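Local coordinates for beta-glycosidase (Bacteroides caccae, PDB 6T2R), which probably cleaves mucin O-glycans at internal sites, as an endo-acting glycoside hydrolase of family 16 from a human gut bacterium, at residues D65-E69 against L93-L97; R103-G107 against R259-W263; G121-W127 against Q235-V241; I155-H161 against H176-I182. One frame throughout, in Å; residues are numbered along the deposited sequence.

Contact 1: D65-E69 against L93-L97; sequences DRCYE and LTGGL
C67 and Y68 lie against the backbone of L93-L97, and the apolar packing falls at two points. C67 SG rests 3.7 Å from L93 CB. Its chi1 of -70° sets the sulfur anti to the carbonyl carbon, which turns it toward L93 on strand 92-98, while C67 CB settles 3.6 Å from G95 N. A small side chain suits this buried place, because C67 CA and G95 CA are only 4.6 Å apart. At the other end, Y68 CE2 meets L97 CD2 at 4.0 Å, one methyl of the branched L97 side chain approaching the ring obliquely. G95 suits the space between these points: Y68 CZ lies 3.5 Å from G95 CA, and the carbonyl oxygen of C67 fills the direction a beta-carbon would take.

The polar part belongs to the Y68 hydroxyl. G96 O lies in the plane of the ring at its edge, 3.1 Å from Y68 OH. It may accept the phenol's proton, although the carbonyl of S62 competes for it. R49 adds a cation-pi contact to the same ring, so tyrosine serves here both as a flat apolar surface and as a polar end.

Strand 74-81 ties the arrangement together: it pairs with strand 68-71 and with strand 92-98, and K78 forms backbone hydrogen bonds to both C67 and G95.

Contact 2: R103-G107 against R259-W263; sequences RAFHG and RHYQW. With SO4 (sulfate ion), chain B.
H260 reaches from its strand toward F105 and a bound sulfate, and its neighbours change along the side chain, from F105 at CB and the ring face to the sulfate at the tip. CB lies 4.0 Å from F105 CE2. With chi1 at -174°, CG stands anti to the backbone N, a setting that carries the imidazole across to the loop. There F105 CD2 sits over the centre of its face, 3.5 Å from H260 CD2. The phenyl edge is directed at the imidazole face with the planes 73° apart, a T-shaped stack with 5.0 Å between ring centroids. ND1 is taken by the carbonyl of R109, which settles which way the ring is turned and points NE2 at the anion. At this tip NE2 donates to sulfate O1 over 2.6 Å.

From the loop, H106 N gives a second bond to O1, at 2.9 Å, and H106 ND1 one to O3. Q262, on the strand and bent at chi2, brings its amide back to the site: NE2 donates to sulfate O4 at 3.0 Å and to H106 O at 2.7 Å, the latter almost in the amide plane. Histidine and glutamine N-H groups, with the H106 backbone N, suit a pocket for an anion; the sulfate itself probably came from the crystallisation liquor.

Strand 251-263 carries H260 and Q262 between strands 29-35 and 108-116. The R103-G107 loop leads into strand 108-116, whose I110 packs against both F105 and H260.

Contact 3: G121-W127 against Q235-V241; sequences GAWPAIW and QLGGSWV
A single beta bridge joins A122 to L236, where the chain just before strand 125-130 runs beside the loop that follows strand 228-233. W123 N donates to Q235 O at 3.0 Å, from about 45° above the carbonyl plane, whereas G237 N meets G121 O at 2.7 Å within it. G121 and G237 both have positive phi, which suits glycine.

W123 carries the side-chain packing. Its chi1 of 55° wedges CG between the backbone N and the carbonyl carbon and stands the indole between two partners. Q235 CB lies over the five-membered ring, 3.6 Å from its centroid, and Q235 OE1 lies over the same face nearer the rim. On the opposite face V241 CG1 makes a CH-pi contact. At the edge, NE1 forms a weak bond with G237 O, 2.9 Å away.

In the GH16 jelly roll these loops flank the strands bearing the family's acidic E-x-D-x-x-E sequence: W123 also packs on E148, and W127 on E143 and D145. D233 accepts from both Q235 NE2 and W127 NE1, fixing the rotation of the glutamine amide. Q235 OE1 is thereby left 3.0 Å from W123 O, two acceptors side by side. W240 adds its CE3, 3.9 Å from W123 CE3.

Contact 4: I155-H161 against H176-I182; sequences IVYQTVH and HGNTIPI
The Y157 ring carries the methyl of T179 on one face: CG2 stands 3.6 Å from the ring centroid, close to the normal, in a CH-pi contact. W240 meets the same tyrosine edge-to-face. At the far end of this antiparallel pair of jelly-roll strands, the edge of H176 is directed at the face of H161 in an offset edge-to-face pair, centroids 5.7 Å apart.

The strands 155-161 and 177-181 run at 151° to each other. V156 with I180 and Q158 with N178 are hydrogen-bonded pairs, each making two backbone bonds. G177 suits its non-hydrogen-bonded place opposite T159, whose CG2 crowds the direction a beta-carbon would take. Y157, T159 and T179 share one face. On the other lie V156, Q158, N178 and I180; V156 CG1 also reaches I182 CG2, just past the strand, at 3.7 Å, and Q158 buries an amide that I146, H202 and N208 satisfy.

H176 closes the ladder with both its backbone and its ring. V160 N donates to H176 O at 2.9 Å. A chi1 of 79° sets CG between the backbone N and the carbonyl carbon and lays the imidazole alongside T159, and H176 ND1 donates to V160 O at 3.0 Å, the acceptor lying 16° out of the ring plane.

How the contacts relate
Contacts 1 and 3 are the buried ones; contacts 2 and 4 are partly buried. Contacts 1 and 3 touch where T94 CG2 packs on L236 CG, 3.7 Å away, and strand 228-233, which leads into the 235-241 loop, pairs with strand 92-98. Contact 3 in turn meets contact 4 through W240 and Y157, so these three form a continuous run across the fold. Contact 2 touches none of the others; its nearest atoms stay about 8 Å from contact 3. The chemistry follows the setting: ring and thiol packing against backbone in contact 1, an indole held between side chains beside a short backbone bridge in contact 3, a regular hydrogen-bonded ladder in contact 4, and side-chain and backbone N-H groups gathered round an anion in contact 2.

Contact 1: D65-E69 against L93-L97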
loop_
_atom_site.group_PDB
_atom_site.type_symbol
_atom_site.label_atom_id
_atom_site.label_comp_id
_atom_site.label_asym_id
_atom_site.label_seq_id
_atom_site.Cartn_x
_atom_site.Cartn_y
_atom_site.Cartn_z
ATOM N N ASP A 65 11.806 12.922 12.123
ATOM C CA ASP A 65 12.283 11.655 12.737
ATOM C C ASP A 65 11.257 11.119 13.735
ATOM O O ASP A 65 11.221 9.909 13.984
ATOM C CB ASP A 65 13.639 11.839 13.406
ATOM C CG ASP A 65 14.763 11.960 12.409
ATOM O OD1 ASP A 65 14.605 11.442 11.291
ATOM O OD2 ASP A 65 15.791 12.567 12.760
ATOM N N ARG A 66 10.420 11.974 14.273
ATOM C CA ARG A 66 9.413 11.530 15.262
ATOM C C ARG A 66 8.307 10.723 14.577
ATOM O O ARG A 66 7.415 10.247 15.301
ATOM C CB ARG A 66 8.857 12.732 16.016
ATOM C CG ARG A 66 9.847 13.361 16.994
ATOM C CD ARG A 66 9.298 14.650 17.568
ATOM N NE ARG A 66 9.034 15.555 16.460
ATOM C CZ ARG A 66 8.323 16.694 16.505
ATOM N NH1 ARG A 66 7.766 17.125 17.629
ATOM N NH2 ARG A 66 8.170 17.415 15.406
ATOM N N CYS A 67 8.335 10.574 13.251
ATOM C CA CYS A 67 7.281 9.822 12.521
ATOM C C CYS A 67 7.764 8.397 12.169
ATOM O O CYS A 67 6.992 7.615 11.585
ATOM C CB CYS A 67 6.849 10.603 11.290
ATOM S SG CYS A 67 5.923 12.112 11.686
ATOM N N TYR A 68 9.005 8.066 12.498
ATOM C CA TYR A 68 9.708 6.841 12.030
ATOM C C TYR A 68 10.417 6.187 13.215
ATOM O O TYR A 68 10.963 6.915 14.045
ATOM C CB TYR A 68 10.730 7.199 10.961
ATOM C CG TYR A 68 10.112 7.865 9.772
ATOM C CD1 TYR A 68 9.859 9.223 9.771
ATOM C CD2 TYR A 68 9.754 7.129 8.659
ATOM C CE1 TYR A 68 9.287 9.846 8.673
ATOM C CE2 TYR A 68 9.140 7.725 7.572
ATOM C CZ TYR A 68 8.925 9.087 7.569
ATOM O OH TYR A 68 8.370 9.672 6.474
ATOM N N GLU A 69 10.353 4.863 13.309
ATOM C CA GLU A 69 11.117 4.076 14.306
ATOM C C GLU A 69 11.421 2.686 13.746
ATOM O O GLU A 69 10.597 2.163 13.006
ATOM C CB GLU A 69 10.365 4.032 15.626
ATOM C CG GLU A 69 11.263 3.588 16.752
ATOM C CD GLU A 69 10.576 3.431 18.094
ATOM O OE1 GLU A 69 11.188 2.794 18.983
ATOM O OE2 GLU A 69 9.418 3.924 18.231
ATOM N N LEU A 93 1.346 15.267 11.425
ATOM C CA LEU A 93 2.536 14.727 10.716
ATOM C C LEU A 93 2.457 13.191 10.682
ATOM O O LEU A 93 2.188 12.571 11.763
ATOM C CB LEU A 93 3.800 15.169 11.442
ATOM C CG LEU A 93 3.994 16.673 11.543
ATOM C CD1 LEU A 93 5.271 16.980 12.317
ATOM C CD2 LEU A 93 4.026 17.311 10.149
ATOM N N THR A 94 2.681 12.588 9.509
ATOM C CA THR A 94 2.670 11.111 9.368
ATOM C C THR A 94 3.951 10.672 8.670
ATOM O O THR A 94 4.525 11.471 7.888
ATOM C CB THR A 94 1.431 10.594 8.619
ATOM O OG1 THR A 94 1.456 11.150 7.295
ATOM C CG2 THR A 94 0.140 10.901 9.345
ATOM N N GLY A 95 4.385 9.455 8.988
ATOM C CA GLY A 95 5.540 8.805 8.341
ATOM C C GLY A 95 5.059 7.865 7.250
ATOM O O GLY A 95 3.961 7.263 7.409
ATOM N N GLY A 96 5.835 7.783 6.173
ATOM C CA GLY A 96 5.615 6.903 5.017
ATOM C C GLY A 96 6.919 6.614 4.300
ATOM O O GLY A 96 7.819 7.479 4.326
ATOM N N LEU A 97 7.036 5.395 3.766
ATOM C CA LEU A 97 8.152 4.967 2.908
ATOM C C LEU A 97 7.601 4.540 1.543
ATOM O O LEU A 97 6.486 3.960 1.497
ATOM C CB LEU A 97 8.882 3.797 3.552
ATOM C CG LEU A 97 9.608 4.052 4.877
ATOM C CD1 LEU A 97 10.353 2.782 5.269
ATOM C CD2 LEU A 97 10.599 5.205 4.805
#

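Contact 2: R103-G107 against R259-W263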
loop_
_atom_site.group_PDB
_atom_site.type_symbol
_atom_site.label_atom_id
_atom_site.label_comp_id
_atom_site.label_asym_id
_atom_site.label_seq_id
_atom_site.Cartn_x
_atom_site.Cartn_y
_atom_site.Cartn_z
ATOM N N ARG A 103 12.987 0.441 -6.165
ATOM C CA ARG A 103 12.641 -0.959 -6.461
ATOM C C ARG A 103 11.281 -1.034 -7.178
ATOM O O ARG A 103 10.259 -0.520 -6.662
ATOM C CB ARG A 103 12.679 -1.831 -5.205
ATOM C CG ARG A 103 12.154 -3.228 -5.526
ATOM C CD ARG A 103 12.450 -4.227 -4.447
ATOM N NE ARG A 103 13.872 -4.500 -4.457
ATOM C CZ ARG A 103 14.460 -5.482 -5.138
ATOM N NH1 ARG A 103 13.733 -6.313 -5.864
ATOM N NH2 ARG A 103 15.778 -5.636 -5.083
ATOM N N ALA A 104 11.277 -1.713 -8.305
ATOM C CA ALA A 104 10.090 -1.937 -9.156
ATOM C C ALA A 104 9.552 -3.335 -8.870
ATOM O O ALA A 104 10.346 -4.250 -8.834
ATOM C CB ALA A 104 10.480 -1.785 -10.606
ATOM N N PHE A 105 8.246 -3.482 -8.718
ATOM C CA PHE A 105 7.589 -4.802 -8.673
ATOM C C PHE A 105 6.958 -5.072 -10.038
ATOM O O PHE A 105 6.175 -4.217 -10.472
ATOM C CB PHE A 105 6.603 -4.812 -7.518
ATOM C CG PHE A 105 7.294 -4.566 -6.203
ATOM C CD1 PHE A 105 7.612 -3.280 -5.803
ATOM C CD2 PHE A 105 7.645 -5.623 -5.381
ATOM C CE1 PHE A 105 8.289 -3.046 -4.619
ATOM C CE2 PHE A 105 8.270 -5.389 -4.165
ATOM C CZ PHE A 105 8.617 -4.101 -3.807
ATOM N N HIS A 106 7.356 -6.170 -10.692
ATOM C CA HIS A 106 6.813 -6.663 -11.982
ATOM C C HIS A 106 5.769 -7.729 -11.671
ATOM O O HIS A 106 6.125 -8.913 -11.590
ATOM C CB HIS A 106 7.953 -7.201 -12.873
ATOM C CG HIS A 106 8.978 -6.161 -13.183
ATOM N ND1 HIS A 106 10.002 -5.805 -12.273
ATOM C CD2 HIS A 106 9.127 -5.364 -14.252
ATOM C CE1 HIS A 106 10.726 -4.843 -12.798
ATOM N NE2 HIS A 106 10.204 -4.545 -13.999
ATOM N N GLY A 107 4.547 -7.294 -11.408
ATOM C CA GLY A 107 3.429 -8.168 -11.031
ATOM C C GLY A 107 3.800 -9.092 -9.884
ATOM O O GLY A 107 4.434 -8.636 -8.939
ATOM N N ARG A 259 6.968 -9.166 1.426
ATOM C CA ARG A 259 7.441 -10.316 0.607
ATOM C C ARG A 259 6.859 -10.205 -0.791
ATOM O O ARG A 259 5.710 -9.812 -0.945
ATOM C CB ARG A 259 7.130 -11.675 1.242
ATOM C CG ARG A 259 7.961 -11.950 2.490
ATOM C CD ARG A 259 7.299 -13.051 3.299
ATOM N NE ARG A 259 8.062 -13.405 4.482
ATOM C CZ ARG A 259 7.637 -14.256 5.387
ATOM N NH1 ARG A 259 6.484 -14.875 5.233
ATOM N NH2 ARG A 259 8.359 -14.504 6.445
ATOM N N HIS A 260 7.703 -10.519 -1.763
ATOM C CA HIS A 260 7.372 -10.505 -3.192
ATOM C C HIS A 260 7.633 -11.902 -3.716
ATOM O O HIS A 260 8.750 -12.381 -3.553
ATOM C CB HIS A 260 8.167 -9.395 -3.878
ATOM C CG HIS A 260 7.798 -9.202 -5.294
ATOM N ND1 HIS A 260 6.525 -9.326 -5.711
ATOM C CD2 HIS A 260 8.552 -8.907 -6.371
ATOM C CE1 HIS A 260 6.474 -9.091 -7.003
ATOM N NE2 HIS A 260 7.720 -8.843 -7.437
ATOM N N TYR A 261 6.601 -12.540 -4.263
ATOM C CA TYR A 261 6.689 -13.862 -4.914
ATOM C C TYR A 261 6.392 -13.734 -6.412
ATOM O O TYR A 261 5.680 -12.775 -6.846
ATOM C CB TYR A 261 5.702 -14.810 -4.248
ATOM C CG TYR A 261 5.894 -15.046 -2.771
ATOM C CD1 TYR A 261 5.351 -14.204 -1.805
ATOM C CD2 TYR A 261 6.561 -16.183 -2.337
ATOM C CE1 TYR A 261 5.495 -14.465 -0.447
ATOM C CE2 TYR A 261 6.727 -16.449 -0.984
ATOM C CZ TYR A 261 6.187 -15.600 -0.035
ATOM O OH TYR A 261 6.345 -15.940 1.278
ATOM N N GLN A 262 6.881 -14.711 -7.176
ATOM C CA GLN A 262 6.491 -14.928 -8.584
ATOM C C GLN A 262 6.068 -16.389 -8.735
ATOM O O GLN A 262 6.692 -17.261 -8.105
ATOM C CB GLN A 262 7.646 -14.623 -9.538
ATOM C CG GLN A 262 8.048 -13.169 -9.586
ATOM C CD GLN A 262 7.029 -12.303 -10.273
ATOM O OE1 GLN A 262 5.962 -12.777 -10.668
ATOM N NE2 GLN A 262 7.340 -11.018 -10.349
ATOM N N TRP A 263 5.000 -16.639 -9.480
ATOM C CA TRP A 263 4.586 -18.010 -9.870
ATOM C C TRP A 263 5.514 -18.510 -10.976
ATOM O O TRP A 263 5.418 -17.964 -12.090
ATOM C CB TRP A 263 3.142 -18.012 -10.354
ATOM C CG TRP A 263 2.666 -19.393 -10.632
ATOM C CD1 TRP A 263 2.645 -20.028 -11.834
ATOM C CD2 TRP A 263 2.141 -20.311 -9.681
ATOM N NE1 TRP A 263 2.131 -21.287 -11.682
ATOM C CE2 TRP A 263 1.840 -21.494 -10.371
ATOM C CE3 TRP A 263 1.907 -20.262 -8.312
ATOM C CZ2 TRP A 263 1.306 -22.607 -9.742
ATOM C CZ3 TRP A 263 1.375 -21.364 -7.687
ATOM C CH2 TRP A 263 1.064 -22.514 -8.398
HETATM S S SO4 B . 10.392 -8.710 -9.701
HETATM O O1 SO4 B . 9.125 -8.034 -9.429
HETATM O O2 SO4 B . 11.220 -8.691 -8.507
HETATM O O3 SO4 B . 11.065 -8.015 -10.751
HETATM O O4 SO4 B . 10.132 -10.082 -10.061
#

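Contact 3: G121-W127 against Q235-V241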
loop_
_atom_site.group_PDB
_atom_site.type_symbol
_atom_site.label_atom_id
_atom_site.label_comp_id
_atom_site.label_asym_id
_atom_site.label_seq_id
_atom_site.Cartn_x
_atom_site.Cartn_y
_atom_site.Cartn_z
ATOM N N GLY A 121 -9.667 9.321 12.723
ATOM C CA GLY A 121 -9.001 10.101 11.663
ATOM C C GLY A 121 -7.786 9.423 11.081
ATOM O O GLY A 121 -7.249 9.933 10.096
ATOM N N ALA A 122 -7.383 8.278 11.618
ATOM C CA ALA A 122 -6.270 7.497 11.030
ATOM C C ALA A 122 -6.792 6.593 9.885
ATOM O O ALA A 122 -7.913 6.013 9.990
ATOM C CB ALA A 122 -5.558 6.731 12.117
ATOM N N TRP A 123 -6.000 6.501 8.812
ATOM C CA TRP A 123 -6.238 5.614 7.645
ATOM C C TRP A 123 -4.895 5.245 7.037
ATOM O O TRP A 123 -4.557 5.637 5.917
ATOM C CB TRP A 123 -7.203 6.255 6.644
ATOM C CG TRP A 123 -6.843 7.608 6.124
ATOM C CD1 TRP A 123 -6.462 8.704 6.843
ATOM C CD2 TRP A 123 -6.939 8.044 4.756
ATOM N NE1 TRP A 123 -6.286 9.775 6.011
ATOM C CE2 TRP A 123 -6.566 9.400 4.721
ATOM C CE3 TRP A 123 -7.260 7.412 3.557
ATOM C CZ2 TRP A 123 -6.498 10.135 3.538
ATOM C CZ3 TRP A 123 -7.198 8.142 2.382
ATOM C CH2 TRP A 123 -6.824 9.485 2.381
ATOM N N PRO A 124 -4.097 4.440 7.773
ATOM C CA PRO A 124 -2.867 3.863 7.223
ATOM C C PRO A 124 -3.165 3.020 5.973
ATOM O O PRO A 124 -4.191 2.397 5.942
ATOM C CB PRO A 124 -2.366 2.951 8.340
ATOM C CG PRO A 124 -3.656 2.605 9.078
ATOM C CD PRO A 124 -4.405 3.911 9.111
ATOM N N ALA A 125 -2.284 3.078 4.980
ATOM C CA ALA A 125 -2.477 2.428 3.672
ATOM C C ALA A 125 -1.231 1.652 3.264
ATOM O O ALA A 125 -0.100 2.023 3.656
ATOM C CB ALA A 125 -2.847 3.452 2.615
ATOM N N ILE A 126 -1.442 0.603 2.473
ATOM C CA ILE A 126 -0.388 -0.162 1.745
ATOM C C ILE A 126 -0.857 -0.218 0.296
ATOM O O ILE A 126 -1.974 -0.692 0.048
ATOM C CB ILE A 126 -0.224 -1.568 2.354
ATOM C CG1 ILE A 126 0.138 -1.494 3.839
ATOM C CG2 ILE A 126 0.771 -2.384 1.547
ATOM C CD1 ILE A 126 0.032 -2.793 4.621
ATOM N N TRP A 127 -0.052 0.240 -0.646
ATOM C CA TRP A 127 -0.591 0.448 -1.995
ATOM C C TRP A 127 0.523 0.614 -2.999
ATOM O O TRP A 127 1.690 0.826 -2.580
ATOM C CB TRP A 127 -1.560 1.627 -1.958
ATOM C CG TRP A 127 -1.032 2.953 -1.510
ATOM C CD1 TRP A 127 -0.492 3.303 -0.299
ATOM C CD2 TRP A 127 -1.172 4.188 -2.245
ATOM N NE1 TRP A 127 -0.242 4.655 -0.260
ATOM C CE2 TRP A 127 -0.640 5.215 -1.437
ATOM C CE3 TRP A 127 -1.676 4.505 -3.519
ATOM C CZ2 TRP A 127 -0.608 6.534 -1.858
ATOM C CZ3 TRP A 127 -1.640 5.817 -3.944
ATOM C CH2 TRP A 127 -1.115 6.808 -3.111
ATOM N N GLN A 235 -1.473 7.864 7.630
ATOM C CA GLN A 235 -2.305 8.919 7.038
ATOM C C GLN A 235 -3.243 9.372 8.159
ATOM O O GLN A 235 -3.716 8.501 8.959
ATOM C CB GLN A 235 -3.034 8.372 5.798
ATOM C CG GLN A 235 -2.091 8.017 4.666
ATOM C CD GLN A 235 -2.719 7.387 3.442
ATOM O OE1 GLN A 235 -3.905 7.057 3.388
ATOM N NE2 GLN A 235 -1.884 7.161 2.468
ATOM N N LEU A 236 -3.498 10.678 8.219
ATOM C CA LEU A 236 -4.407 11.287 9.229
ATOM C C LEU A 236 -5.317 12.330 8.564
ATOM O O LEU A 236 -4.776 13.277 7.942
ATOM C CB LEU A 236 -3.561 11.929 10.339
ATOM C CG LEU A 236 -2.972 10.968 11.370
ATOM C CD1 LEU A 236 -2.023 11.714 12.317
ATOM C CD2 LEU A 236 -4.072 10.258 12.149
ATOM N N GLY A 237 -6.636 12.125 8.658
ATOM C CA GLY A 237 -7.668 13.059 8.165
ATOM C C GLY A 237 -7.889 13.021 6.654
ATOM O O GLY A 237 -7.024 12.526 5.885
ATOM N N GLY A 238 -9.020 13.592 6.243
ATOM C CA GLY A 238 -9.481 13.693 4.848
ATOM C C GLY A 238 -10.983 13.491 4.800
ATOM O O GLY A 238 -11.595 13.193 5.854
ATOM N N SER A 239 -11.579 13.630 3.619
ATOM C CA SER A 239 -13.052 13.657 3.501
ATOM C C SER A 239 -13.552 12.248 3.770
ATOM O O SER A 239 -14.603 12.129 4.371
ATOM C CB SER A 239 -13.510 14.197 2.162
ATOM O OG SER A 239 -12.574 13.862 1.156
ATOM N N TRP A 240 -12.796 11.226 3.373
ATOM C CA TRP A 240 -13.228 9.811 3.516
ATOM C C TRP A 240 -13.200 9.385 4.995
ATOM O O TRP A 240 -14.203 8.846 5.505
ATOM C CB TRP A 240 -12.380 8.893 2.623
ATOM C CG TRP A 240 -12.835 7.469 2.646
ATOM C CD1 TRP A 240 -14.106 7.034 2.861
ATOM C CD2 TRP A 240 -12.036 6.290 2.436
ATOM N NE1 TRP A 240 -14.154 5.668 2.806
ATOM C CE2 TRP A 240 -12.902 5.183 2.540
ATOM C CE3 TRP A 240 -10.671 6.058 2.201
ATOM C CZ2 TRP A 240 -12.456 3.873 2.405
ATOM C CZ3 TRP A 240 -10.228 4.762 2.024
ATOM C CH2 TRP A 240 -11.112 3.685 2.129
ATOM N N VAL A 241 -12.098 9.609 5.689
ATOM C CA VAL A 241 -11.925 9.019 7.052
ATOM C C VAL A 241 -12.661 9.872 8.093
ATOM O O VAL A 241 -13.097 9.312 9.103
ATOM C CB VAL A 241 -10.437 8.855 7.388
ATOM C CG1 VAL A 241 -9.733 10.202 7.533
ATOM C CG2 VAL A 241 -10.255 7.960 8.602
#

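Contact 4: I155-H161 against H176-I182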
loop_
_atom_site.group_PDB
_atom_site.type_symbol
_atom_site.label_atom_id
_atom_site.label_comp_id
_atom_site.label_asym_id
_atom_site.label_seq_id
_atom_site.Cartn_x
_atom_site.Cartn_y
_atom_site.Cartn_z
ATOM N N ILE A 155 -12.424 -3.952 9.927
ATOM C CA ILE A 155 -12.355 -4.363 8.491
ATOM C C ILE A 155 -11.323 -3.484 7.792
ATOM O O ILE A 155 -11.048 -2.393 8.308
ATOM C CB ILE A 155 -13.716 -4.199 7.817
ATOM C CG1 ILE A 155 -14.169 -2.738 7.936
ATOM C CG2 ILE A 155 -14.710 -5.229 8.369
ATOM C CD1 ILE A 155 -15.216 -2.294 6.933
ATOM N N VAL A 156 -10.829 -3.934 6.643
ATOM C CA VAL A 156 -9.981 -3.100 5.753
ATOM C C VAL A 156 -10.650 -3.082 4.386
ATOM O O VAL A 156 -11.400 -4.027 4.062
ATOM C CB VAL A 156 -8.535 -3.607 5.643
ATOM C CG1 VAL A 156 -7.819 -3.596 6.982
ATOM C CG2 VAL A 156 -8.473 -4.974 4.980
ATOM N N TYR A 157 -10.348 -2.044 3.628
ATOM C CA TYR A 157 -10.713 -1.893 2.202
ATOM C C TYR A 157 -9.526 -2.376 1.372
ATOM O O TYR A 157 -8.367 -1.983 1.646
ATOM C CB TYR A 157 -11.065 -0.439 1.903
ATOM C CG TYR A 157 -12.280 0.081 2.637
ATOM C CD1 TYR A 157 -12.238 0.351 4.000
ATOM C CD2 TYR A 157 -13.458 0.342 1.969
ATOM C CE1 TYR A 157 -13.340 0.835 4.682
ATOM C CE2 TYR A 157 -14.569 0.840 2.636
ATOM C CZ TYR A 157 -14.507 1.086 3.994
ATOM O OH TYR A 157 -15.592 1.563 4.655
ATOM N N GLN A 158 -9.824 -3.160 0.352
ATOM C CA GLN A 158 -8.912 -3.369 -0.786
ATOM C C GLN A 158 -9.623 -2.825 -2.039
ATOM O O GLN A 158 -10.859 -3.050 -2.175
ATOM C CB GLN A 158 -8.524 -4.845 -0.814
ATOM C CG GLN A 158 -7.795 -5.294 0.463
ATOM C CD GLN A 158 -7.324 -6.728 0.376
ATOM O OE1 GLN A 158 -8.148 -7.653 0.350
ATOM N NE2 GLN A 158 -6.010 -6.922 0.298
ATOM N N THR A 159 -8.903 -2.095 -2.902
ATOM C CA THR A 159 -9.516 -1.265 -3.976
ATOM C C THR A 159 -8.555 -1.066 -5.141
ATOM O O THR A 159 -7.347 -1.166 -4.923
ATOM C CB THR A 159 -9.895 0.129 -3.480
ATOM O OG1 THR A 159 -10.378 0.030 -2.149
ATOM C CG2 THR A 159 -10.981 0.749 -4.327
ATOM N N VAL A 160 -9.104 -0.853 -6.337
ATOM C CA VAL A 160 -8.352 -0.383 -7.536
ATOM C C VAL A 160 -9.000 0.928 -7.947
ATOM O O VAL A 160 -10.208 1.090 -7.735
ATOM C CB VAL A 160 -8.296 -1.381 -8.720
ATOM C CG1 VAL A 160 -7.726 -2.718 -8.304
ATOM C CG2 VAL A 160 -9.646 -1.612 -9.390
ATOM N N HIS A 161 -8.202 1.814 -8.511
ATOM C CA HIS A 161 -8.671 3.042 -9.201
ATOM C C HIS A 161 -8.017 3.098 -10.577
ATOM O O HIS A 161 -6.815 2.666 -10.704
ATOM C CB HIS A 161 -8.301 4.266 -8.363
ATOM C CG HIS A 161 -8.746 4.113 -6.972
ATOM N ND1 HIS A 161 -10.013 4.439 -6.596
ATOM C CD2 HIS A 161 -8.121 3.621 -5.884
ATOM C CE1 HIS A 161 -10.144 4.199 -5.304
ATOM N NE2 HIS A 161 -9.015 3.679 -4.858
ATOM N N HIS A 176 -15.037 -2.438 -8.015
ATOM C CA HIS A 176 -13.630 -1.985 -7.961
ATOM C C HIS A 176 -13.034 -2.136 -6.556
ATOM O O HIS A 176 -11.797 -1.919 -6.421
ATOM C CB HIS A 176 -13.530 -0.547 -8.463
ATOM C CG HIS A 176 -13.929 0.478 -7.460
ATOM N ND1 HIS A 176 -13.092 1.496 -7.095
ATOM C CD2 HIS A 176 -15.069 0.650 -6.760
ATOM C CE1 HIS A 176 -13.708 2.245 -6.206
ATOM N NE2 HIS A 176 -14.911 1.752 -5.985
ATOM N N GLY A 177 -13.841 -2.501 -5.567
ATOM C CA GLY A 177 -13.381 -2.605 -4.171
ATOM C C GLY A 177 -14.243 -3.513 -3.311
ATOM O O GLY A 177 -15.349 -3.836 -3.697
ATOM N N ASN A 178 -13.699 -3.974 -2.196
ATOM C CA ASN A 178 -14.467 -4.782 -1.227
ATOM C C ASN A 178 -13.765 -4.724 0.129
ATOM O O ASN A 178 -12.530 -4.669 0.173
ATOM C CB ASN A 178 -14.625 -6.222 -1.737
ATOM C CG ASN A 178 -15.806 -6.925 -1.107
ATOM O OD1 ASN A 178 -16.857 -6.341 -1.029
ATOM N ND2 ASN A 178 -15.637 -8.162 -0.666
ATOM N N THR A 179 -14.542 -4.819 1.199
ATOM C CA THR A 179 -14.047 -4.920 2.586
ATOM C C THR A 179 -14.007 -6.375 3.015
ATOM O O THR A 179 -14.689 -7.204 2.436
ATOM C CB THR A 179 -14.900 -4.119 3.573
ATOM O OG1 THR A 179 -16.161 -4.770 3.571
ATOM C CG2 THR A 179 -15.032 -2.664 3.211
ATOM N N ILE A 180 -13.128 -6.654 3.956
ATOM C CA ILE A 180 -12.960 -7.976 4.594
ATOM C C ILE A 180 -12.548 -7.725 6.045
ATOM O O ILE A 180 -11.874 -6.737 6.352
ATOM C CB ILE A 180 -11.971 -8.837 3.786
ATOM C CG1 ILE A 180 -11.876 -10.253 4.351
ATOM C CG2 ILE A 180 -10.603 -8.182 3.664
ATOM C CD1 ILE A 180 -11.482 -11.287 3.340
ATOM N N PRO A 181 -13.059 -8.523 7.000
ATOM C CA PRO A 181 -12.698 -8.349 8.401
ATOM C C PRO A 181 -11.223 -8.690 8.610
ATOM O O PRO A 181 -10.705 -9.544 7.868
ATOM C CB PRO A 181 -13.598 -9.331 9.189
ATOM C CG PRO A 181 -14.694 -9.730 8.197
ATOM C CD PRO A 181 -14.079 -9.567 6.817
ATOM N N ILE A 182 -10.653 -8.076 9.649
ATOM C CA ILE A 182 -9.289 -8.377 10.160
ATOM C C ILE A 182 -9.348 -8.685 11.663
ATOM O O ILE A 182 -10.368 -8.413 12.301
ATOM C CB ILE A 182 -8.341 -7.194 9.860
ATOM C CG1 ILE A 182 -8.776 -5.921 10.579
ATOM C CG2 ILE A 182 -8.223 -6.962 8.351
ATOM C CD1 ILE A 182 -7.684 -4.897 10.669
#